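Local atomic coordinates of EvpC (Edwardsiella tarda, PDB entry 3EAA), a protein that serves as a key, secreted Hcp-family component of the type VI secretion system, probably as the hexameric ring from which the inner tube is built. Residues T5-D10 with I126-K131; K23-L28 with W62-S67. All blocks are in the same frame, centred on the assembly; numbering follows the deposited sequence.

Interaction 1: residues T5-D10 with I126-K131; sequences TYIKLD and IDFAYK
F128 reaches across to I7 and L9 with the far end of its ring, and this one aromatic side chain accounts for the whole contact. Its CE1 lies 4.3 Å from I7 CD1, while CE2, at the other side of CZ, is 4.3 Å from L9 CD1. The ring therefore meets two methyl groups of the same strand, one near each of its outer corners, and both approach obliquely rather than squarely over the ring. Both methyls are on the same side of the ring plane. From the other side comes I126 CG2, 3.6 Å above the plane and displaced toward the rim, so the ring has I126 on one side and the two methyls on the other. Torsions explain how I7 spans the gap: CG1 is roughly anti to the backbone N (chi1 -156°) and the chain continues extended (chi2 178°), carrying CD1 toward F128. The CB atoms of I7, L9 and F128 all point at the opposing segment, as expected of residues that fill the space between two layers. The backbones stay well apart: the closest CA pair, L9 and F128, is separated by 11.0 Å, far beyond the spacing of hydrogen-bonded neighbours, and the junction is purely apolar. The same core continues outward, with I7 also resting on V59 and L83, L9 on F80, and F128 on V105 and V107. Beyond F128 the chain turns to the assembly, where K131 NZ donates to T44 O and G46 O of a neighbouring subunit. Strand 4-9 belongs to the seven-stranded antiparallel sheet and strand 123-129 to the four-stranded one, so this is face-to-face sheet packing in the buried interior of the beta-barrel fold of the Hcp family.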
ATOM      1  N   THR A   5       8.286  28.556   2.922  1.00 11.15           N
ATOM      2  CA  THR A   5       6.879  28.924   2.786  1.00 11.72           C
ATOM      3  C   THR A   5       6.275  29.588   4.035  1.00 14.57           C
ATOM      4  O   THR A   5       6.349  29.048   5.139  1.00 16.97           O
ATOM      5  CB  THR A   5       6.045  27.685   2.454  1.00 10.31           C
ATOM      6  OG1 THR A   5       6.790  26.837   1.586  1.00 10.29           O
ATOM      7  CG2 THR A   5       4.735  28.078   1.786  1.00 14.40           C
ATOM      8  N   TYR A   6       5.663  30.753   3.852  1.00 17.08           N
ATOM      9  CA  TYR A   6       4.982  31.433   4.948  1.00 19.73           C
ATOM     10  C   TYR A   6       3.521  31.661   4.613  1.00 16.37           C
ATOM     11  O   TYR A   6       3.151  31.736   3.451  1.00 16.75           O
ATOM     12  CB  TYR A   6       5.631  32.784   5.264  1.00 17.59           C
ATOM     13  CG  TYR A   6       7.142  32.770   5.364  1.00 15.55           C
ATOM     14  CD1 TYR A   6       7.932  32.979   4.243  1.00 22.28           C
ATOM     15  CD2 TYR A   6       7.779  32.573   6.582  1.00 17.87           C
ATOM     16  CE1 TYR A   6       9.318  32.979   4.327  1.00 24.37           C
ATOM     17  CE2 TYR A   6       9.164  32.570   6.677  1.00 16.91           C
ATOM     18  CZ  TYR A   6       9.925  32.773   5.544  1.00 18.46           C
ATOM     19  OH  TYR A   6      11.301  32.780   5.616  1.00 21.92           O
ATOM     20  N   ILE A   7       2.693  31.800   5.640  1.00 24.03           N
ATOM     21  CA  ILE A   7       1.262  31.991   5.431  1.00 30.06           C
ATOM     22  C   ILE A   7       0.637  32.934   6.464  1.00 22.79           C
ATOM     23  O   ILE A   7       0.904  32.823   7.658  1.00 20.45           O
ATOM     24  CB  ILE A   7       0.518  30.643   5.423  1.00 29.60           C
ATOM     25  CG1 ILE A   7      -0.797  30.763   4.656  1.00 22.57           C
ATOM     26  CG2 ILE A   7       0.288  30.130   6.845  1.00 28.96           C
ATOM     27  CD1 ILE A   7      -1.557  29.471   4.570  1.00 25.62           C
ATOM     28  N   LYS A   8      -0.202  33.854   5.993  1.00 22.28           N
ATOM     29  CA  LYS A   8      -0.778  34.892   6.848  1.00 24.75           C
ATOM     30  C   LYS A   8      -2.299  34.842   6.987  1.00 29.35           C
ATOM     31  O   LYS A   8      -3.026  34.673   6.006  1.00 20.50           O
ATOM     32  CB  LYS A   8      -0.376  36.277   6.358  1.00 29.44           C
ATOM     33  CG  LYS A   8      -1.252  37.381   6.909  1.00 31.35           C
ATOM     34  CD  LYS A   8      -0.714  38.743   6.519  1.00 39.49           C
ATOM     35  CE  LYS A   8      -1.325  39.841   7.379  1.00 44.65           C
ATOM     36  NZ  LYS A   8      -0.477  41.074   7.413  1.00 31.57           N
ATOM     37  N   LEU A   9      -2.757  35.001   8.229  1.00 43.98           N
ATOM     38  CA  LEU A   9      -4.176  35.020   8.576  1.00 25.01           C
ATOM     39  C   LEU A   9      -4.496  36.299   9.321  1.00 28.18           C
ATOM     40  O   LEU A   9      -3.696  36.775  10.127  1.00 29.14           O
ATOM     41  CB  LEU A   9      -4.517  33.857   9.496  1.00 28.34           C
ATOM     42  CG  LEU A   9      -4.945  32.508   8.933  1.00 32.62           C
ATOM     43  CD1 LEU A   9      -4.638  31.437   9.963  1.00 27.44           C
ATOM     44  CD2 LEU A   9      -6.422  32.506   8.584  1.00 18.60           C
ATOM     45  N   ASP A  10      -5.681  36.838   9.064  1.00 33.46           N
ATOM     46  CA  ASP A  10      -6.104  38.092   9.671  1.00 29.67           C
ATOM     47  C   ASP A  10      -6.311  37.959  11.171  1.00 26.57           C
ATOM     48  O   ASP A  10      -7.168  37.204  11.625  1.00 24.28           O
ATOM     49  CB  ASP A  10      -7.372  38.602   8.994  1.00 33.96           C
ATOM     50  CG  ASP A  10      -7.132  38.983   7.554  1.00 42.96           C
ATOM     51  OD1 ASP A  10      -6.101  39.645   7.293  1.00 36.48           O
ATOM     52  OD2 ASP A  10      -7.960  38.622   6.688  1.00 29.77           O
ATOM     53  N   ILE A 126      -3.387  21.257   8.398  1.00  8.90           N
ATOM     54  CA  ILE A 126      -4.586  22.081   8.334  1.00 12.06           C
ATOM     55  C   ILE A 126      -5.179  22.215   6.930  1.00 19.54           C
ATOM     56  O   ILE A 126      -4.474  22.490   5.953  1.00 17.50           O
ATOM     57  CB  ILE A 126      -4.336  23.502   8.869  1.00 11.32           C
ATOM     58  CG1 ILE A 126      -3.687  23.461  10.245  1.00 10.71           C
ATOM     59  CG2 ILE A 126      -5.640  24.268   8.933  1.00 22.03           C
ATOM     60  CD1 ILE A 126      -2.198  23.450  10.193  1.00 21.61           C
ATOM     61  N   ASP A 127      -6.492  22.040   6.843  1.00 16.54           N
ATOM     62  CA  ASP A 127      -7.194  22.224   5.588  1.00 15.43           C
ATOM     63  C   ASP A 127      -7.971  23.532   5.601  1.00 20.24           C
ATOM     64  O   ASP A 127      -8.810  23.772   6.469  1.00 21.38           O
ATOM     65  CB  ASP A 127      -8.107  21.032   5.289  1.00 16.13           C
ATOM     66  CG  ASP A 127      -7.337  19.827   4.757  1.00 20.83           C
ATOM     67  OD1 ASP A 127      -6.092  19.826   4.851  1.00 24.30           O
ATOM     68  OD2 ASP A 127      -7.971  18.887   4.226  1.00 32.95           O
ATOM     69  N   PHE A 128      -7.665  24.375   4.624  1.00 23.38           N
ATOM     70  CA  PHE A 128      -8.258  25.689   4.505  1.00 14.95           C
ATOM     71  C   PHE A 128      -9.251  25.750   3.357  1.00 22.21           C
ATOM     72  O   PHE A 128      -8.862  25.722   2.187  1.00 21.57           O
ATOM     73  CB  PHE A 128      -7.168  26.715   4.268  1.00 12.55           C
ATOM     74  CG  PHE A 128      -6.362  27.033   5.484  1.00 14.21           C
ATOM     75  CD1 PHE A 128      -5.068  26.590   5.596  1.00 14.17           C
ATOM     76  CD2 PHE A 128      -6.894  27.797   6.503  1.00 16.08           C
ATOM     77  CE1 PHE A 128      -4.315  26.895   6.706  1.00 16.79           C
ATOM     78  CE2 PHE A 128      -6.147  28.109   7.609  1.00 13.07           C
ATOM     79  CZ  PHE A 128      -4.854  27.657   7.715  1.00  8.67           C
ATOM     80  N   ALA A 129     -10.536  25.819   3.694  1.00 18.78           N
ATOM     81  CA  ALA A 129     -11.571  26.051   2.691  1.00 19.49           C
ATOM     82  C   ALA A 129     -11.697  27.553   2.391  1.00 16.24           C
ATOM     83  O   ALA A 129     -11.404  28.384   3.249  1.00 12.83           O
ATOM     84  CB  ALA A 129     -12.886  25.477   3.156  1.00 13.20           C
ATOM     85  N   TYR A 130     -12.123  27.896   1.177  1.00 13.76           N
ATOM     86  CA  TYR A 130     -12.140  29.297   0.738  1.00 18.16           C
ATOM     87  C   TYR A 130     -13.214  29.614  -0.310  1.00 20.58           C
ATOM     88  O   TYR A 130     -14.010  28.755  -0.681  1.00 24.54           O
ATOM     89  CB  TYR A 130     -10.751  29.716   0.224  1.00 19.49           C
ATOM     90  CG  TYR A 130     -10.152  28.803  -0.834  1.00 17.34           C
ATOM     91  CD1 TYR A 130      -9.726  27.514  -0.520  1.00 16.91           C
ATOM     92  CD2 TYR A 130      -9.997  29.239  -2.142  1.00 18.02           C
ATOM     93  CE1 TYR A 130      -9.179  26.693  -1.481  1.00 19.23           C
ATOM     94  CE2 TYR A 130      -9.449  28.422  -3.108  1.00 16.56           C
ATOM     95  CZ  TYR A 130      -9.045  27.153  -2.773  1.00 21.16           C
ATOM     96  OH  TYR A 130      -8.501  26.346  -3.745  1.00 21.72           O
ATOM     97  N   LYS A 131     -13.241  30.859  -0.776  1.00 19.74           N
ATOM     98  CA  LYS A 131     -14.190  31.264  -1.809  1.00 17.23           C
ATOM     99  C   LYS A 131     -13.474  31.727  -3.067  1.00 24.69           C
ATOM    100  O   LYS A 131     -13.919  31.442  -4.179  1.00 25.26           O
ATOM    101  CB  LYS A 131     -15.107  32.381  -1.308  1.00 18.82           C
ATOM    102  CG  LYS A 131     -16.246  31.909  -0.421  1.00 22.85           C
ATOM    103  CD  LYS A 131     -17.180  30.976  -1.164  1.00 24.20           C
ATOM    104  CE  LYS A 131     -18.422  30.696  -0.340  1.00 31.62           C
ATOM    105  NZ  LYS A 131     -19.301  29.684  -0.976  1.00 31.47           N
TER

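Interaction 2: residues K23-L28 with W62-S67; sequences KWIEVL and WMDCAS
D64 OD1 is gripped by three groups: the backbone N of A66 at 3.0 Å, the backbone N of S67 at 3.4 Å in a weak bond, and K61 NZ through a salt bridge. The A66 bond is fairly straight (149° at the hydrogen) and meets OD1 on the anti side of the carboxylate, with the donor tilted 28° out of its plane. The CG of D64 sits between its own backbone N and carbonyl carbon (chi1 37°), which folds the carboxylate back over the residues that follow. The bond from A66 N, two residues on, makes an Asx turn, and the two backbone donors together cap the turn leading into helix 67-76. Both the positive charge of K61 and these donors would probably favour the ionised form of D64. In the fold, this loop joins strand 52-62 to that helix and lies against strand 25-27, an outermost strand of the seven-stranded sheet within this chain. I25 makes the central apolar contact: its CG1 is 3.9 Å from A66 CB. Its other branch, CG2, is anti to the backbone N and comes 4.1 Å from D64 OD2, the two side chains crossing at about a right angle. Further along, L28 CD1 sits over one face of the W62 indole, 4.2 Å above the plane and shifted toward the rim; its nearest ring atom is W62 CE2, at 4.3 Å. L28 is also tied to T60 by a backbone hydrogen bond, which fixes it beside the end of the strand carrying W62.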
ATOM      1  N   LYS A  23       6.051  37.444  12.525  1.00 21.76           N
ATOM      2  CA  LYS A  23       4.904  36.832  13.198  1.00 27.24           C
ATOM      3  C   LYS A  23       3.970  36.051  12.256  1.00 32.39           C
ATOM      4  O   LYS A  23       2.893  35.600  12.658  1.00 23.87           O
ATOM      5  CB  LYS A  23       4.128  37.878  14.011  1.00 36.07           C
ATOM      6  CG  LYS A  23       4.845  38.317  15.287  1.00 37.48           C
ATOM      7  CD  LYS A  23       4.304  39.635  15.851  1.00 55.76           C
ATOM      8  CE  LYS A  23       3.306  39.422  16.989  1.00 57.02           C
ATOM      9  NZ  LYS A  23       3.168  40.634  17.854  1.00 26.50           N
ATOM     10  N   TRP A  24       4.389  35.888  11.005  1.00 32.89           N
ATOM     11  CA  TRP A  24       3.688  35.015  10.079  1.00 23.66           C
ATOM     12  C   TRP A  24       3.785  33.592  10.581  1.00 25.01           C
ATOM     13  O   TRP A  24       4.576  33.306  11.475  1.00 28.82           O
ATOM     14  CB  TRP A  24       4.352  35.073   8.712  1.00 30.33           C
ATOM     15  CG  TRP A  24       3.946  36.226   7.892  1.00 31.83           C
ATOM     16  CD1 TRP A  24       4.026  37.539   8.234  1.00 31.37           C
ATOM     17  CD2 TRP A  24       3.413  36.182   6.566  1.00 36.74           C
ATOM     18  NE1 TRP A  24       3.564  38.319   7.205  1.00 39.29           N
ATOM     19  CE2 TRP A  24       3.183  37.511   6.170  1.00 27.38           C
ATOM     20  CE3 TRP A  24       3.102  35.143   5.680  1.00 33.64           C
ATOM     21  CZ2 TRP A  24       2.657  37.833   4.921  1.00 22.25           C
ATOM     22  CZ3 TRP A  24       2.580  35.467   4.440  1.00 24.55           C
ATOM     23  CH2 TRP A  24       2.363  36.800   4.074  1.00 26.79           C
ATOM     24  N   ILE A  25       3.004  32.695   9.988  1.00 22.64           N
ATOM     25  CA  ILE A  25       3.096  31.277  10.313  1.00 22.49           C
ATOM     26  C   ILE A  25       4.044  30.567   9.355  1.00 25.17           C
ATOM     27  O   ILE A  25       3.824  30.567   8.146  1.00 23.78           O
ATOM     28  CB  ILE A  25       1.726  30.572  10.225  1.00 30.05           C
ATOM     29  CG1 ILE A  25       0.779  31.050  11.329  1.00 21.88           C
ATOM     30  CG2 ILE A  25       1.902  29.060  10.278  1.00 25.54           C
ATOM     31  CD1 ILE A  25       0.026  32.329  10.969  1.00 38.50           C
ATOM     32  N   GLU A  26       5.090  29.956   9.903  1.00 16.73           N
ATOM     33  CA  GLU A  26       6.034  29.174   9.111  1.00 19.13           C
ATOM     34  C   GLU A  26       5.428  27.830   8.701  1.00 22.36           C
ATOM     35  O   GLU A  26       4.931  27.076   9.540  1.00 17.20           O
ATOM     36  CB  GLU A  26       7.350  28.967   9.878  1.00 23.47           C
ATOM     37  CG  GLU A  26       8.198  30.237  10.033  1.00 35.09           C
ATOM     38  CD  GLU A  26       9.556  29.975  10.675  1.00 43.56           C
ATOM     39  OE1 GLU A  26       9.716  28.901  11.299  1.00 30.87           O
ATOM     40  OE2 GLU A  26      10.462  30.840  10.553  1.00 30.11           O
ATOM     41  N   VAL A  27       5.464  27.531   7.405  1.00 20.63           N
ATOM     42  CA  VAL A  27       4.856  26.298   6.907  1.00 20.35           C
ATOM     43  C   VAL A  27       5.814  25.490   6.051  1.00 14.62           C
ATOM     44  O   VAL A  27       6.655  26.046   5.348  1.00 18.91           O
ATOM     45  CB  VAL A  27       3.533  26.563   6.133  1.00 17.24           C
ATOM     46  CG1 VAL A  27       3.609  27.869   5.380  1.00 25.90           C
ATOM     47  CG2 VAL A  27       3.215  25.416   5.194  1.00 14.55           C
ATOM     48  N   LEU A  28       5.677  24.171   6.128  1.00 15.46           N
ATOM     49  CA  LEU A  28       6.489  23.252   5.340  1.00 20.59           C
ATOM     50  C   LEU A  28       5.915  23.000   3.943  1.00 23.89           C
ATOM     51  O   LEU A  28       6.488  23.432   2.944  1.00 46.78           O
ATOM     52  CB  LEU A  28       6.618  21.942   6.086  1.00 18.50           C
ATOM     53  CG  LEU A  28       6.902  22.265   7.546  1.00 15.17           C
ATOM     54  CD1 LEU A  28       6.862  21.011   8.410  1.00 21.37           C
ATOM     55  CD2 LEU A  28       8.250  22.968   7.627  1.00 18.24           C
ATOM     56  N   TRP A  62       4.563  22.951  12.173  1.00 21.04           N
ATOM     57  CA  TRP A  62       4.745  22.521  13.551  1.00 14.54           C
ATOM     58  C   TRP A  62       3.686  23.173  14.395  1.00 17.66           C
ATOM     59  O   TRP A  62       2.906  23.986  13.911  1.00 25.46           O
ATOM     60  CB  TRP A  62       6.112  22.938  14.092  1.00 13.77           C
ATOM     61  CG  TRP A  62       7.270  22.380  13.326  1.00 22.97           C
ATOM     62  CD1 TRP A  62       8.323  23.077  12.794  1.00 16.73           C
ATOM     63  CD2 TRP A  62       7.489  21.007  12.991  1.00 23.68           C
ATOM     64  NE1 TRP A  62       9.183  22.219  12.155  1.00 17.36           N
ATOM     65  CE2 TRP A  62       8.692  20.939  12.256  1.00 24.84           C
ATOM     66  CE3 TRP A  62       6.784  19.823  13.237  1.00 21.87           C
ATOM     67  CZ2 TRP A  62       9.206  19.740  11.769  1.00 21.70           C
ATOM     68  CZ3 TRP A  62       7.295  18.632  12.746  1.00 25.75           C
ATOM     69  CH2 TRP A  62       8.493  18.600  12.024  1.00 22.33           C
HETATM   70  N   MSE A  63       3.657  22.806  15.667  1.00 21.54           N
HETATM   71  CA  MSE A  63       2.871  23.548  16.630  1.00 20.28           C
HETATM   72  C   MSE A  63       3.527  24.882  16.858  1.00 21.72           C
HETATM   73  O   MSE A  63       4.746  24.986  17.003  1.00 23.81           O
HETATM   74  CB  MSE A  63       2.799  22.811  17.961  1.00 22.00           C
HETATM   75  CG  MSE A  63       1.539  21.992  18.145  1.00 40.51           C
HETATM   76 SE   MSE A  63       1.137  21.685  20.028  1.00 72.95          SE
HETATM   77  CE  MSE A  63      -0.719  21.100  19.818  1.00 25.94           C
ATOM     78  N   ASP A  64       2.717  25.917  16.906  1.00 20.74           N
ATOM     79  CA  ASP A  64       3.235  27.202  17.305  1.00 32.34           C
ATOM     80  C   ASP A  64       2.183  27.928  18.119  1.00 24.50           C
ATOM     81  O   ASP A  64       1.365  27.313  18.799  1.00 17.33           O
ATOM     82  CB  ASP A  64       3.650  28.010  16.082  1.00 21.05           C
ATOM     83  CG  ASP A  64       2.730  27.793  14.926  1.00 18.85           C
ATOM     84  OD1 ASP A  64       1.505  27.870  15.144  1.00 26.38           O
ATOM     85  OD2 ASP A  64       3.224  27.547  13.807  1.00 11.08           O
ATOM     86  N   CYS A  65       2.224  29.245  18.040  1.00 22.56           N
ATOM     87  CA  CYS A  65       1.333  30.092  18.798  1.00 28.58           C
ATOM     88  C   CYS A  65       0.002  30.208  18.082  1.00 22.55           C
ATOM     89  O   CYS A  65      -0.952  30.767  18.617  1.00 22.35           O
ATOM     90  CB  CYS A  65       1.956  31.474  18.910  1.00 26.43           C
ATOM     91  SG  CYS A  65       2.543  32.068  17.326  1.00 42.43           S
ATOM     92  N   ALA A  66      -0.055  29.701  16.857  1.00 13.28           N
ATOM     93  CA  ALA A  66      -1.271  29.829  16.075  1.00 18.33           C
ATOM     94  C   ALA A  66      -2.150  28.619  16.290  1.00 16.83           C
ATOM     95  O   ALA A  66      -3.362  28.681  16.096  1.00 12.65           O
ATOM     96  CB  ALA A  66      -0.945  29.990  14.617  1.00 29.41           C
ATOM     97  N   SER A  67      -1.519  27.523  16.701  1.00 13.42           N
ATOM     98  CA  SER A  67      -2.219  26.273  16.939  1.00 13.39           C
ATOM     99  C   SER A  67      -3.581  26.499  17.568  1.00 14.81           C
ATOM    100  O   SER A  67      -4.607  26.205  16.958  1.00 12.35           O
ATOM    101  CB  SER A  67      -1.392  25.370  17.843  1.00 17.49           C
ATOM    102  OG  SER A  67      -0.066  25.290  17.366  1.00 35.11           O
TER

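How the interactions relate
From the N terminus the chain runs first through 5-10, then 23-28, 62-67 and finally 126-131. Interaction 2 closes a loop of 33 residues, and that loop lies wholly within the 115 residues enclosed by interaction 1, so the two nest and do not cross. Their centres are 11 Å apart. Strands 4-9 and 25-27 join them as antiparallel neighbours: T5 O to V27 N (2.9 Å) and I7 N to I25 O (3.0 Å) are probable hydrogen bonds. Interaction 1 thus connects the seven-stranded sheet to the four-stranded sheet in the core, whereas interaction 2 connects the edge strand 25-27 of the seven-stranded sheet to the loop before helix 67-76.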